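Local coordinates for GDSL-like protein (Collinsella aerofaciens ATCC 25986, PDB 7BXD) that is probably an acyl hydrolase of the GDSL (SGNH) family, cleaving ester or similar acyl bonds, at residues Ala60-Ala65 against Arg232-Leu237; Gly120-His125 against Ala130-Ile135; Ser156-Lys161 against Gly218-Pro223; Asp167-Asn170 against Leu174-Ala177. All coordinates share one frame; numbering follows the deposited sequence.

Interaction 1. Residues Ala60-Ala65 against Arg232-Leu237; sequences ALLGGA and RIAAGL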
loop_
_atom_site.group_PDB
_atom_site.type_symbol
_atom_site.label_atom_id
_atom_site.label_comp_id
_atom_site.label_asym_id
_atom_site.label_seq_id
_atom_site.Cartn_x
_atom_site.Cartn_y
_atom_site.Cartn_z
ATOM N N ALA A 60 1.932 19.209 -0.407
ATOM C CA ALA A 60 2.875 20.322 -0.439
ATOM C C ALA A 60 4.173 19.918 -1.105
ATOM O O ALA A 60 4.786 20.725 -1.810
ATOM C CB ALA A 60 3.135 20.831 0.976
ATOM N N LEU A 61 4.600 18.665 -0.918
ATOM C CA LEU A 61 5.847 18.211 -1.531
ATOM C C LEU A 61 5.744 18.175 -3.044
ATOM O O LEU A 61 6.770 18.235 -3.739
ATOM C CB LEU A 61 6.250 16.832 -0.991
ATOM C CG LEU A 61 6.683 16.788 0.473
ATOM C CD1 LEU A 61 6.794 15.347 0.961
ATOM C CD2 LEU A 61 7.992 17.566 0.693
ATOM N N LEU A 62 4.532 18.029 -3.566
ATOM C CA LEU A 62 4.280 17.987 -4.995
ATOM C C LEU A 62 3.818 19.336 -5.537
ATOM O O LEU A 62 3.365 19.405 -6.677
ATOM C CB LEU A 62 3.260 16.889 -5.315
ATOM C CG LEU A 62 3.733 15.461 -5.019
ATOM C CD1 LEU A 62 2.579 14.518 -5.264
ATOM C CD2 LEU A 62 4.958 15.094 -5.847
ATOM N N GLY A 63 3.954 20.415 -4.766
ATOM C CA GLY A 63 3.633 21.733 -5.288
ATOM C C GLY A 63 2.171 22.104 -5.239
ATOM O O GLY A 63 1.751 23.049 -5.926
ATOM N N GLY A 64 1.379 21.415 -4.436
ATOM C CA GLY A 64 0.008 21.814 -4.230
ATOM C C GLY A 64 -1.051 20.815 -4.659
ATOM O O GLY A 64 -2.226 21.169 -4.740
ATOM N N ALA A 65 -0.670 19.560 -4.908
ATOM C CA ALA A 65 -1.660 18.524 -5.192
ATOM C C ALA A 65 -2.637 18.383 -4.026
ATOM O O ALA A 65 -2.293 18.604 -2.857
ATOM C CB ALA A 65 -0.958 17.186 -5.403
ATOM N N ARG A 232 10.025 10.087 0.304
ATOM C CA ARG A 232 10.380 9.017 -0.631
ATOM C C ARG A 232 9.275 8.790 -1.658
ATOM O O ARG A 232 9.550 8.566 -2.847
ATOM C CB ARG A 232 10.684 7.723 0.139
ATOM C CG ARG A 232 11.017 6.525 -0.751
ATOM C CD ARG A 232 12.362 6.704 -1.430
ATOM N NE ARG A 232 12.668 5.679 -2.425
ATOM C CZ ARG A 232 12.332 5.736 -3.707
ATOM N NH1 ARG A 232 11.621 6.748 -4.156
ATOM N NH2 ARG A 232 12.723 4.766 -4.556
ATOM N N ILE A 233 8.019 8.840 -1.215
ATOM C CA ILE A 233 6.883 8.655 -2.110
ATOM C C ILE A 233 6.809 9.798 -3.114
ATOM O O ILE A 233 6.557 9.575 -4.302
ATOM C CB ILE A 233 5.587 8.487 -1.296
ATOM C CG1 ILE A 233 5.607 7.180 -0.519
ATOM C CG2 ILE A 233 4.368 8.634 -2.183
ATOM C CD1 ILE A 233 4.552 7.083 0.582
ATOM N N ALA A 234 7.023 11.035 -2.662
ATOM C CA ALA A 234 7.012 12.153 -3.598
ATOM C C ALA A 234 8.054 11.953 -4.688
ATOM O O ALA A 234 7.781 12.203 -5.871
ATOM C CB ALA A 234 7.229 13.458 -2.836
ATOM N N ALA A 235 9.268 11.549 -4.310
ATOM C CA ALA A 235 10.306 11.334 -5.318
ATOM C C ALA A 235 9.881 10.232 -6.272
ATOM O O ALA A 235 10.092 10.342 -7.492
ATOM C CB ALA A 235 11.631 10.988 -4.633
ATOM N N GLY A 236 9.285 9.162 -5.732
ATOM C CA GLY A 236 8.856 8.067 -6.574
ATOM C C GLY A 236 7.777 8.463 -7.554
ATOM O O GLY A 236 7.792 8.033 -8.709
ATOM N N LEU A 237 6.796 9.243 -7.101
ATOM C CA LEU A 237 5.703 9.657 -7.983
ATOM C C LEU A 237 6.207 10.585 -9.084
ATOM O O LEU A 237 5.813 10.454 -10.247
ATOM C CB LEU A 237 4.591 10.347 -7.186
ATOM C CG LEU A 237 3.619 9.451 -6.420
ATOM C CD1 LEU A 237 2.750 10.270 -5.478
ATOM C CD2 LEU A 237 2.769 8.643 -7.414
#

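Interaction 2. Residues Gly120-His125 against Ala130-Ile135; sequences GSTDAH and AVDYLI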
loop_
_atom_site.group_PDB
_atom_site.type_symbol
_atom_site.label_atom_id
_atom_site.label_comp_id
_atom_site.label_asym_id
_atom_site.label_seq_id
_atom_site.Cartn_x
_atom_site.Cartn_y
_atom_site.Cartn_z
ATOM N N GLY A 120 -2.756 -14.818 -13.791
ATOM C CA GLY A 120 -3.910 -15.125 -14.607
ATOM C C GLY A 120 -5.147 -15.414 -13.775
ATOM O O GLY A 120 -6.266 -15.427 -14.314
ATOM N N SER A 121 -4.994 -15.633 -12.465
ATOM C CA SER A 121 -6.150 -15.762 -11.593
ATOM C C SER A 121 -7.100 -14.588 -11.765
ATOM O O SER A 121 -6.680 -13.420 -11.907
ATOM C CB SER A 121 -5.657 -15.707 -10.154
ATOM O OG SER A 121 -6.751 -15.697 -9.235
ATOM N N THR A 122 -8.396 -14.886 -11.655
ATOM C CA THR A 122 -9.428 -13.865 -11.483
ATOM C C THR A 122 -10.260 -14.105 -10.227
ATOM O O THR A 122 -11.357 -13.539 -10.079
ATOM C CB THR A 122 -10.322 -13.743 -12.727
ATOM O OG1 THR A 122 -10.958 -14.996 -12.978
ATOM C CG2 THR A 122 -9.504 -13.323 -13.937
ATOM N N ASP A 123 -9.740 -14.890 -9.296
ATOM C CA ASP A 123 -10.405 -15.091 -8.013
ATOM C C ASP A 123 -9.946 -13.978 -7.072
ATOM O O ASP A 123 -8.770 -13.916 -6.710
ATOM C CB ASP A 123 -9.972 -16.436 -7.449
ATOM C CG ASP A 123 -10.662 -16.793 -6.141
ATOM O OD1 ASP A 123 -11.401 -15.944 -5.588
ATOM O OD2 ASP A 123 -10.446 -17.927 -5.640
ATOM N N ALA A 124 -10.865 -13.081 -6.696
ATOM C CA ALA A 124 -10.519 -11.977 -5.805
ATOM C C ALA A 124 -10.212 -12.423 -4.381
ATOM O O ALA A 124 -9.808 -11.576 -3.573
ATOM C CB ALA A 124 -11.634 -10.925 -5.825
ATOM N N HIS A 125 -10.363 -13.711 -4.065
ATOM C CA HIS A 125 -9.848 -14.283 -2.823
ATOM C C HIS A 125 -8.381 -14.699 -2.926
ATOM O O HIS A 125 -7.790 -15.052 -1.899
ATOM C CB HIS A 125 -10.666 -15.513 -2.414
ATOM C CG HIS A 125 -12.096 -15.204 -2.154
ATOM N ND1 HIS A 125 -13.033 -15.192 -3.163
ATOM C CD2 HIS A 125 -12.756 -14.886 -1.019
ATOM C CE1 HIS A 125 -14.222 -14.912 -2.653
ATOM N NE2 HIS A 125 -14.075 -14.691 -1.357
ATOM N N ALA A 130 -6.921 -10.706 -6.879
ATOM C CA ALA A 130 -7.350 -9.446 -6.299
ATOM C C ALA A 130 -6.612 -8.261 -6.914
ATOM O O ALA A 130 -7.222 -7.204 -7.169
ATOM C CB ALA A 130 -7.158 -9.490 -4.786
ATOM N N VAL A 131 -5.290 -8.382 -7.103
ATOM C CA VAL A 131 -4.550 -7.300 -7.743
ATOM C C VAL A 131 -5.085 -7.082 -9.156
ATOM O O VAL A 131 -5.276 -5.947 -9.610
ATOM C CB VAL A 131 -3.030 -7.548 -7.718
ATOM C CG1 VAL A 131 -2.277 -6.420 -8.463
ATOM C CG2 VAL A 131 -2.520 -7.637 -6.275
ATOM N N ASP A 132 -5.333 -8.182 -9.884
ATOM C CA ASP A 132 -5.908 -8.097 -11.223
ATOM C C ASP A 132 -7.249 -7.367 -11.191
ATOM O O ASP A 132 -7.509 -6.480 -12.016
ATOM C CB ASP A 132 -6.018 -9.524 -11.774
ATOM C CG ASP A 132 -6.522 -9.574 -13.196
ATOM O OD1 ASP A 132 -5.679 -9.437 -14.109
ATOM O OD2 ASP A 132 -7.745 -9.752 -13.385
ATOM N N TYR A 133 -8.119 -7.741 -10.250
ATOM C CA TYR A 133 -9.409 -7.051 -10.118
ATOM C C TYR A 133 -9.222 -5.560 -9.904
ATOM O O TYR A 133 -9.937 -4.747 -10.504
ATOM C CB TYR A 133 -10.218 -7.648 -8.960
ATOM C CG TYR A 133 -11.548 -6.973 -8.782
ATOM C CD1 TYR A 133 -11.674 -5.852 -7.945
ATOM C CD2 TYR A 133 -12.693 -7.467 -9.438
ATOM C CE1 TYR A 133 -12.883 -5.226 -7.787
ATOM C CE2 TYR A 133 -13.915 -6.845 -9.281
ATOM C CZ TYR A 133 -14.002 -5.723 -8.461
ATOM O OH TYR A 133 -15.241 -5.093 -8.312
ATOM N N LEU A 134 -8.326 -5.173 -8.990
ATOM C CA LEU A 134 -8.166 -3.746 -8.713
ATOM C C LEU A 134 -7.753 -2.989 -9.957
ATOM O O LEU A 134 -8.274 -1.904 -10.235
ATOM C CB LEU A 134 -7.142 -3.498 -7.608
ATOM C CG LEU A 134 -7.508 -3.911 -6.170
ATOM C CD1 LEU A 134 -6.375 -3.437 -5.254
ATOM C CD2 LEU A 134 -8.832 -3.313 -5.736
ATOM N N ILE A 135 -6.792 -3.518 -10.730
ATOM C CA ILE A 135 -6.328 -2.761 -11.883
ATOM C C ILE A 135 -7.433 -2.643 -12.922
ATOM O O ILE A 135 -7.683 -1.550 -13.460
ATOM C CB ILE A 135 -5.047 -3.378 -12.476
ATOM C CG1 ILE A 135 -3.898 -3.228 -11.454
ATOM C CG2 ILE A 135 -4.714 -2.717 -13.828
ATOM C CD1 ILE A 135 -2.686 -4.082 -11.739
#

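Interaction 3. Residues Ser156-Lys161 against Gly218-Pro223; sequences SGKHEK and GLHYSP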
loop_
_atom_site.group_PDB
_atom_site.type_symbol
_atom_site.label_atom_id
_atom_site.label_comp_id
_atom_site.label_asym_id
_atom_site.label_seq_id
_atom_site.Cartn_x
_atom_site.Cartn_y
_atom_site.Cartn_z
ATOM N N SER A 156 9.484 -5.926 10.558
ATOM C CA SER A 156 10.232 -6.848 11.403
ATOM C C SER A 156 9.330 -7.764 12.210
ATOM O O SER A 156 9.840 -8.535 13.026
ATOM C CB SER A 156 11.206 -6.095 12.312
ATOM O OG SER A 156 10.533 -5.091 13.052
ATOM N N GLY A 157 8.021 -7.699 11.998
ATOM C CA GLY A 157 7.065 -8.579 12.632
ATOM C C GLY A 157 6.422 -7.957 13.865
ATOM O O GLY A 157 6.937 -7.020 14.487
ATOM N N LYS A 158 5.282 -8.520 14.242
ATOM C CA LYS A 158 4.615 -8.100 15.471
ATOM C C LYS A 158 3.932 -9.370 15.981
ATOM O O LYS A 158 2.753 -9.625 15.764
ATOM C CB LYS A 158 3.650 -6.943 15.214
ATOM C CG LYS A 158 3.213 -6.233 16.458
ATOM C CD LYS A 158 2.489 -4.944 16.096
ATOM C CE LYS A 158 2.083 -4.227 17.326
ATOM N NZ LYS A 158 1.320 -3.044 16.954
ATOM N N HIS A 159 4.731 -10.227 16.621
ATOM C CA HIS A 159 4.274 -11.583 16.908
ATOM C C HIS A 159 3.151 -11.626 17.923
ATOM O O HIS A 159 2.383 -12.591 17.931
ATOM C CB HIS A 159 5.432 -12.435 17.391
ATOM C CG HIS A 159 6.446 -12.691 16.327
ATOM N ND1 HIS A 159 7.726 -13.114 16.610
ATOM C CD2 HIS A 159 6.372 -12.580 14.977
ATOM C CE1 HIS A 159 8.397 -13.257 15.480
ATOM N NE2 HIS A 159 7.598 -12.942 14.476
ATOM N N GLU A 160 3.034 -10.610 18.784
ATOM C CA GLU A 160 1.908 -10.601 19.712
ATOM C C GLU A 160 0.585 -10.410 18.987
ATOM O O GLU A 160 -0.476 -10.686 19.563
ATOM C CB GLU A 160 2.099 -9.531 20.789
ATOM C CG GLU A 160 1.916 -8.117 20.288
ATOM C CD GLU A 160 3.224 -7.474 19.836
ATOM O OE1 GLU A 160 4.127 -8.199 19.348
ATOM O OE2 GLU A 160 3.350 -6.233 19.985
ATOM N N LYS A 161 0.629 -9.927 17.747
ATOM C CA LYS A 161 -0.514 -9.916 16.853
ATOM C C LYS A 161 -0.414 -10.997 15.793
ATOM O O LYS A 161 -1.190 -10.973 14.839
ATOM C CB LYS A 161 -0.690 -8.540 16.199
ATOM C CG LYS A 161 -0.592 -7.349 17.160
ATOM C CD LYS A 161 -1.764 -7.303 18.124
ATOM C CE LYS A 161 -1.920 -5.914 18.735
ATOM N NZ LYS A 161 -3.248 -5.755 19.380
ATOM N N GLY A 218 7.849 -1.792 14.506
ATOM C CA GLY A 218 8.425 -2.577 13.427
ATOM C C GLY A 218 7.512 -2.804 12.239
ATOM O O GLY A 218 7.849 -3.630 11.370
ATOM N N LEU A 219 6.385 -2.086 12.171
ATOM C CA LEU A 219 5.382 -2.329 11.135
ATOM C C LEU A 219 4.754 -1.012 10.701
ATOM O O LEU A 219 4.725 -0.682 9.505
ATOM C CB LEU A 219 4.333 -3.307 11.660
ATOM C CG LEU A 219 3.068 -3.515 10.817
ATOM C CD1 LEU A 219 3.446 -4.037 9.423
ATOM C CD2 LEU A 219 2.131 -4.491 11.526
ATOM N N HIS A 220 4.267 -0.244 11.670
ATOM C CA HIS A 220 3.697 1.069 11.432
ATOM C C HIS A 220 4.767 2.156 11.553
ATOM O O HIS A 220 5.954 1.864 11.707
ATOM C CB HIS A 220 2.515 1.250 12.389
ATOM C CG HIS A 220 1.489 0.174 12.216
ATOM N ND1 HIS A 220 1.356 -0.884 13.094
ATOM C CD2 HIS A 220 0.627 -0.073 11.199
ATOM C CE1 HIS A 220 0.415 -1.702 12.655
ATOM N NE2 HIS A 220 -0.048 -1.232 11.511
ATOM N N TYR A 221 4.351 3.414 11.480
ATOM C CA TYR A 221 5.263 4.543 11.421
ATOM C C TYR A 221 4.874 5.583 12.460
ATOM O O TYR A 221 3.684 5.838 12.701
ATOM C CB TYR A 221 5.313 5.183 9.991
ATOM C CG TYR A 221 5.799 4.192 8.964
ATOM C CD1 TYR A 221 4.936 3.207 8.457
ATOM C CD2 TYR A 221 7.135 4.145 8.586
ATOM C CE1 TYR A 221 5.403 2.205 7.604
ATOM C CE2 TYR A 221 7.608 3.162 7.713
ATOM C CZ TYR A 221 6.731 2.177 7.250
ATOM O OH TYR A 221 7.226 1.162 6.450
ATOM N N SER A 222 5.893 6.201 13.055
ATOM C CA SER A 222 5.669 7.381 13.886
ATOM C C SER A 222 5.350 8.581 12.996
ATOM O O SER A 222 5.512 8.528 11.778
ATOM C CB SER A 222 6.943 7.671 14.666
ATOM O OG SER A 222 7.969 7.988 13.717
ATOM N N PRO A 223 4.940 9.712 13.585
ATOM C CA PRO A 223 4.780 10.921 12.759
ATOM C C PRO A 223 6.042 11.229 11.943
ATOM O O PRO A 223 5.955 11.543 10.747
ATOM C CB PRO A 223 4.424 11.997 13.805
ATOM C CG PRO A 223 3.672 11.214 14.865
ATOM C CD PRO A 223 4.426 9.899 14.966
#

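Interaction 4. Residues Asp167-Asn170 against Leu174-Ala177; sequences DELN and LTQA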
loop_
_atom_site.group_PDB
_atom_site.type_symbol
_atom_site.label_atom_id
_atom_site.label_comp_id
_atom_site.label_asym_id
_atom_site.label_seq_id
_atom_site.Cartn_x
_atom_site.Cartn_y
_atom_site.Cartn_z
ATOM N N ASP A 167 10.769 -11.612 6.237
ATOM C CA ASP A 167 11.576 -12.747 5.827
ATOM C C ASP A 167 11.143 -14.072 6.442
ATOM O O ASP A 167 11.707 -15.116 6.076
ATOM C CB ASP A 167 13.065 -12.466 6.093
ATOM C CG ASP A 167 13.381 -12.088 7.562
ATOM O OD1 ASP A 167 12.485 -11.818 8.394
ATOM O OD2 ASP A 167 14.589 -12.060 7.895
ATOM N N GLU A 168 10.160 -14.054 7.348
ATOM C CA GLU A 168 9.597 -15.265 7.931
ATOM C C GLU A 168 8.517 -15.845 7.020
ATOM O O GLU A 168 7.995 -15.172 6.121
ATOM C CB GLU A 168 9.029 -14.974 9.326
ATOM C CG GLU A 168 10.090 -14.596 10.318
ATOM C CD GLU A 168 9.514 -14.384 11.687
ATOM O OE1 GLU A 168 8.574 -13.588 11.849
ATOM O OE2 GLU A 168 10.020 -15.061 12.606
ATOM N N LEU A 169 8.131 -17.093 7.276
ATOM C CA LEU A 169 7.054 -17.715 6.523
ATOM C C LEU A 169 5.729 -17.452 7.208
ATOM O O LEU A 169 5.615 -17.589 8.435
ATOM C CB LEU A 169 7.244 -19.219 6.437
ATOM C CG LEU A 169 8.544 -19.674 5.747
ATOM C CD1 LEU A 169 8.681 -21.189 5.812
ATOM C CD2 LEU A 169 8.654 -19.169 4.311
ATOM N N ASN A 170 4.722 -17.109 6.417
ATOM C CA ASN A 170 3.359 -17.092 6.927
ATOM C C ASN A 170 2.858 -18.527 7.088
ATOM O O ASN A 170 3.601 -19.497 6.898
ATOM C CB ASN A 170 2.464 -16.176 6.078
ATOM C CG ASN A 170 2.132 -16.734 4.693
ATOM O OD1 ASN A 170 2.459 -17.879 4.342
ATOM N ND2 ASN A 170 1.482 -15.902 3.881
ATOM N N LEU A 174 4.817 -19.050 2.769
ATOM C CA LEU A 174 5.275 -18.027 1.836
ATOM C C LEU A 174 5.929 -16.882 2.600
ATOM O O LEU A 174 5.531 -16.559 3.715
ATOM C CB LEU A 174 4.105 -17.448 1.019
ATOM C CG LEU A 174 3.379 -18.454 0.125
ATOM C CD1 LEU A 174 2.126 -17.839 -0.445
ATOM C CD2 LEU A 174 4.333 -18.898 -0.995
ATOM N N THR A 175 6.918 -16.236 1.979
ATOM C CA THR A 175 7.429 -14.982 2.541
ATOM C C THR A 175 6.747 -13.794 1.857
ATOM O O THR A 175 6.013 -13.924 0.858
ATOM C CB THR A 175 8.943 -14.818 2.386
ATOM O OG1 THR A 175 9.194 -14.579 1.011
ATOM C CG2 THR A 175 9.741 -16.045 2.881
ATOM N N GLN A 176 7.000 -12.597 2.394
ATOM C CA GLN A 176 6.389 -11.417 1.802
ATOM C C GLN A 176 6.845 -11.208 0.367
ATOM O O GLN A 176 6.095 -10.654 -0.448
ATOM C CB GLN A 176 6.718 -10.215 2.667
ATOM C CG GLN A 176 5.963 -8.957 2.265
ATOM C CD GLN A 176 6.138 -7.813 3.260
ATOM O OE1 GLN A 176 6.382 -8.061 4.438
ATOM N NE2 GLN A 176 5.976 -6.573 2.818
ATOM N N ALA A 177 8.073 -11.616 0.047
ATOM C CA ALA A 177 8.592 -11.457 -1.306
ATOM C C ALA A 177 7.727 -12.143 -2.345
ATOM O O ALA A 177 7.651 -11.658 -3.482
ATOM C CB ALA A 177 10.028 -11.976 -1.395
#

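Interaction 1. Residues Ala60-Ala65 against Arg232-Leu237
The two backbones approach most closely at Leu61 and Ala234, whose CA atoms lie 6.5 Å apart where helix 55-61 runs out against helix 223-240. The helix end is a Schellman motif: Gly63 takes the C-prime position with a phi of 83°, and its N reaches back to Ala60 O at 3.1 Å. At that phi a side chain would press on the preceding carbonyl, which accounts for the glycine.

No hydrogen bond links the segments; the contact is apolar and centres on the methyl of Ala234. Leu61 meets it with the stem of its side chain, CB to Ala234 CB at 4.0 Å. Leu62 comes to the same methyl with one branch, CD2 to Ala234 CB at 4.1 Å. Its other branch, CD1, goes to the next turn and faces Leu237 CD1 methyl to methyl at 4.3 Å. With CG of Leu62 anti to the carbonyl carbon (chi1 -65°) the side chain is directed at helix 223-240, and chi2 then sends the two methyls to residues three apart on it.

Leu58, a turn earlier on helix 55-61, also packs on Ala234 and Leu237, while Leu61 continues along helix 223-240 to Ala230 and His231. Leu62 additionally touches Thr238, Leu26 and Ile31, the last on strand 30-35, so the helix end packs between helix 223-240 and the central parallel sheet.

Interaction 2. Residues Gly120-His125 against Ala130-Ile135
Asp123 OD1 is gripped by two donors from one residue, His125. The ring nitrogen His125 ND1 meets Asp123 OD1 at 3.0 Å on its syn lone pair, and the oxygen lies within 1° of the imidazole plane. The backbone His125 N bonds to the same Asp123 OD1 at 2.9 Å, but from above the carboxylate, 56° out of its plane. The backbone bond makes an Asx turn, and it follows an ST turn in which Asp123 N donates to Ser121 OG at 3.1 Å; Ser121 OG is also paired with Glu126.

These turns lay the loop beside helix 127-141. Ala130 meets it with its methyl, CB standing 3.6 Å from Ala124 O. Two residues on, Asp132 CB lies 4.0 Å from Ser121 O. The carboxylate of Asp132, held anti to its own backbone nitrogen (chi1 -176°), runs side by side with Thr122, and the nearest atoms there are Thr122 CG2 and Asp132 OD2 at 4.0 Å. This is a methyl beside an oxygen and carries no hydrogen bond. Asp132 is held by other residues, with OD1 bonded to Tyr190 OH and OD2 in a salt bridge to Arg136.

The polar bonds therefore shape each side of the contact separately, while van der Waals touches join the sides. The ND1 bond limits rotation of the His125 ring, while the backbone bond holds the Asp123 carboxylate in the turn, and the adjacent carboxylate would probably favour a protonated imidazole.

Interaction 3. Residues Ser156-Lys161 against Gly218-Pro223
This is a loop-to-loop contact, partly buried, in which the chain after strand 146-150 meets the loop ahead of helix 223-240. One backbone bond joins them firmly: Ser156 N to Gly218 O at 2.9 Å, with an N-H...O angle of 150° and the donor in the carbonyl plane. Thr155 OG1 bonds to the same oxygen. Ser156 OG folds back over Gly218, 3.3 Å from its CA, a position that explains the glycine: a CB there would clash with the hydroxyl, and the positive phi of 75° favours glycine as well.

Lys158 supplies the second connection. Its fully extended side chain brings NZ into a salt bridge with Asp217, the residue just before Gly218. The same carboxylate oxygen, OD2, takes the hydrogen bond from His220 ND1. NZ thus comes to the edge of the His220 ring, near its plane, yet stays 4.4 Å from ND1. Leu219 CG lies over one face of that ring, offset toward its rim, 3.7 Å above the plane.

His220 also touches Ser37. A serine, a histidine bonded to an aspartate three residues before it, and the Asp-Gly-Leu-His sequence are consistent with the Ser-His-Asp triad of SGNH hydrolases.

Interaction 4. Residues Asp167-Asn170 against Leu174-Ala177
The N-terminal end of helix 176-189 forms this contact, with Thr175 as N-cap and the preceding loop, from Asp167 to Asn170, laid against it. The cap bond itself, Ala177 N to Thr175 OG1 at 3.3 Å, is weak.

Two bonds between Asn170 and Leu174 hold the loop in place. Asn170 N donates to Leu174 O at 2.9 Å, nearly straight at 169°. In return Leu174 N donates to Asn170 OD1 at 3.1 Å, approaching from well above the plane of the amide, 45° out of it. The side chain can do this because CG sits between the backbone nitrogen and the carbonyl carbon (chi1 72°), which curls the amide back alongside Leu174. Leu172 N shares OD1, making an Asx turn, and ND2 is taken by Phe110 O. An alanine in place of Asn170 is likely to leave Leu174 N, Leu172 N and Phe110 O without this partner and to free the turn to shift.

Beside the bonds, Leu169 CA makes a CH...O contact with Leu174 O at 3.4 Å. Thr175 CA comes to 3.6 Å from Glu168 O, and two methyls meet, Leu169 CD2 lying 3.6 Å from Thr175 CG2.

In the fold
Leaving helix 55-61, the chain opens interaction 1, which closes only at helix 223-240 and so encloses the other three. Interaction 2 comes next and closes within a few residues, folding a loop onto the start of helix 127-141. Interaction 3 opens after strand 146-150; inside its span interaction 4 opens and closes at the entry to helix 176-189, before residues 218-223 complete interaction 3. None of them cross. Interactions 1 and 2 lie on opposite sides of the chain's centre, their own centres about 29 Å apart. Only interactions 3 and 4 touch, through His159 NE2 and Glu168 OE1 at 2.9 Å, probably a hydrogen bond.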